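Local coordinates for hexapeptide transferase family protein (Anaplasma phagocytophilum, PDB 3IXC) that probably acts as a transferase of the gamma-carbonic-anhydrase-like hexapeptide-repeat family and binds magnesium ions between the subunits of its trimer, at residues I81-V86 and I104-I109. Sequence-based numbering, arbitrary orientation. Where two conformers were deposited one is given.
Sequences IQDNTV and IGHSCI. With MG (magnesium ion), chain B.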
loop_
_atom_site.group_PDB
_atom_site.type_symbol
_atom_site.label_atom_id
_atom_site.label_comp_id
_atom_site.label_asym_id
_atom_site.label_seq_id
_atom_site.Cartn_x
_atom_site.Cartn_y
_atom_site.Cartn_z
ATOM N N ILE A 81 -11.638 7.900 -3.810
ATOM C CA ILE A 81 -10.537 6.958 -3.983
ATOM C C ILE A 81 -9.650 7.113 -2.759
ATOM O O ILE A 81 -8.932 8.108 -2.611
ATOM C CB ILE A 81 -9.765 7.218 -5.287
ATOM C CG1 ILE A 81 -10.735 7.222 -6.477
ATOM C CG2 ILE A 81 -8.663 6.158 -5.460
ATOM C CD1 ILE A 81 -10.082 7.449 -7.843
ATOM N N GLN A 82 -9.722 6.126 -1.878
ATOM C CA GLN A 82 -9.187 6.272 -0.525
ATOM C C GLN A 82 -7.668 6.078 -0.451
ATOM O O GLN A 82 -7.010 5.767 -1.459
ATOM C CB GLN A 82 -9.934 5.343 0.429
ATOM C CG GLN A 82 -11.387 5.757 0.616
ATOM C CD GLN A 82 -12.177 4.739 1.397
ATOM O OE1 GLN A 82 -11.627 4.029 2.249
ATOM N NE2 GLN A 82 -13.484 4.657 1.120
ATOM N N ASP A 83 -7.141 6.291 0.749
ATOM C CA ASP A 83 -5.725 6.574 0.984
ATOM C C ASP A 83 -4.792 5.501 0.464
ATOM O O ASP A 83 -5.058 4.305 0.619
ATOM C CB ASP A 83 -5.475 6.783 2.481
ATOM C CG ASP A 83 -6.623 7.505 3.155
ATOM O OD1 ASP A 83 -6.466 8.695 3.511
ATOM O OD2 ASP A 83 -7.700 6.876 3.300
ATOM N N ASN A 84 -3.694 5.954 -0.141
ATOM C CA ASN A 84 -2.622 5.077 -0.622
ATOM C C ASN A 84 -3.027 4.137 -1.763
ATOM O O ASN A 84 -2.294 3.209 -2.076
ATOM C CB ASN A 84 -1.977 4.294 0.544
ATOM C CG ASN A 84 -1.065 5.168 1.400
ATOM O OD1 ASN A 84 -0.899 6.358 1.132
ATOM N ND2 ASN A 84 -0.449 4.573 2.419
ATOM N N THR A 85 -4.177 4.382 -2.391
ATOM C CA THR A 85 -4.546 3.641 -3.603
ATOM C C THR A 85 -3.689 4.090 -4.796
ATOM O O THR A 85 -3.328 5.258 -4.899
ATOM C CB THR A 85 -6.042 3.812 -3.890
ATOM O OG1 THR A 85 -6.769 3.071 -2.910
ATOM C CG2 THR A 85 -6.426 3.286 -5.282
ATOM N N VAL A 86 -3.363 3.149 -5.679
ATOM C CA VAL A 86 -2.622 3.442 -6.901
ATOM C C VAL A 86 -3.501 3.070 -8.086
ATOM O O VAL A 86 -4.084 1.981 -8.119
ATOM C CB VAL A 86 -1.292 2.654 -6.965
ATOM C CG1 VAL A 86 -0.568 2.929 -8.300
ATOM C CG2 VAL A 86 -0.396 3.034 -5.784
ATOM N N ILE A 104 -13.809 3.473 -3.568
ATOM C CA ILE A 104 -12.607 2.647 -3.642
ATOM C C ILE A 104 -11.881 2.753 -2.306
ATOM O O ILE A 104 -11.451 3.828 -1.895
ATOM C CB ILE A 104 -11.694 3.042 -4.829
ATOM C CG1 ILE A 104 -12.423 2.773 -6.148
ATOM C CG2 ILE A 104 -10.358 2.261 -4.784
ATOM C CD1 ILE A 104 -12.129 3.782 -7.239
ATOM N N GLY A 105 -11.785 1.613 -1.621
ATOM C CA GLY A 105 -11.199 1.561 -0.286
ATOM C C GLY A 105 -9.700 1.826 -0.233
ATOM O O GLY A 105 -9.035 1.975 -1.268
ATOM N N HIS A 106 -9.164 1.884 0.984
ATOM C CA HIS A 106 -7.739 2.221 1.157
ATOM C C HIS A 106 -6.858 1.204 0.459
ATOM O O HIS A 106 -7.180 0.009 0.424
ATOM C CB HIS A 106 -7.325 2.227 2.632
ATOM C CG HIS A 106 -8.330 2.849 3.549
ATOM N ND1 HIS A 106 -8.440 4.213 3.721
ATOM C CD2 HIS A 106 -9.261 2.288 4.359
ATOM C CE1 HIS A 106 -9.402 4.467 4.591
ATOM N NE2 HIS A 106 -9.919 3.317 4.992
ATOM N N SER A 107 -5.744 1.688 -0.082
ATOM C CA SER A 107 -4.642 0.825 -0.507
ATOM C C SER A 107 -5.059 -0.224 -1.539
ATOM O O SER A 107 -4.629 -1.385 -1.486
ATOM C CB SER A 107 -3.976 0.175 0.708
ATOM O OG SER A 107 -3.508 1.178 1.595
ATOM N N CYS A 108 -5.923 0.194 -2.461
ATOM C CA CYS A 108 -6.260 -0.625 -3.619
ATOM C C CYS A 108 -5.244 -0.410 -4.738
ATOM O O CYS A 108 -4.462 0.534 -4.698
ATOM C CB CYS A 108 -7.661 -0.295 -4.123
ATOM S SG CYS A 108 -8.958 -0.941 -3.034
ATOM N N ILE A 109 -5.245 -1.313 -5.718
ATOM C CA ILE A 109 -4.491 -1.108 -6.950
ATOM C C ILE A 109 -5.481 -1.332 -8.085
ATOM O O ILE A 109 -6.090 -2.402 -8.174
ATOM C CB ILE A 109 -3.287 -2.078 -7.113
ATOM C CG1 ILE A 109 -2.440 -2.159 -5.841
ATOM C CG2 ILE A 109 -2.401 -1.619 -8.296
ATOM C CD1 ILE A 109 -1.429 -3.329 -5.852
HETATM MG MG MG B . -11.974 3.741 6.053
HETATM O O HOH W 1 -12.032 1.450 2.943
HETATM O O HOH W 2 -13.312 4.541 4.847
HETATM O O HOH W 3 -2.024 0.609 -3.113
#
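Ile81 and Val86 pair in parallel with Ile104 and Ile109, so two equivalent corners of successive left-handed beta-helix coils stack, the first one a type II turn from Gln82 to Thr85. Backbone hydrogen bonds run from Gln82 N to Ile104 O, Ser107 N to Asp83 O and Val86 N to Cys108 O. Inside the coil, Ile81 packs on one conformer of Ile104. Thr85 OG1 sits beside its own backbone N (chi1 -71°) and accepts a hydrogen bond from Cys108 N at 3.0 Å. On the outer side, Asp83 OD2 receives His106 ND1 at 2.8 Å. OD2 lies in the ring plane and is met on its anti side, with ND1 21° out of the carboxylate plane. Gln82 OE1 lies 3.2 Å above the centre of the His106 ring and accepts a hydrogen bond from a magnesium-bound water. Gln82 NE2 is hydrogen-bonded to Asn80 OD1. His106 NE2 holds magnesium at 2.4 Å, together with His88 and His111 of a neighbouring subunit. Arg67 of that subunit forms a salt bridge with Asp83 OD2. The Asp83 bond and the metal together hold the ring in its rotation. With ND1 donating to Asp83, the NE2 lone pair serves the metal; the carboxylate may make NE2 a better ligand, though Arg67 shares OD2.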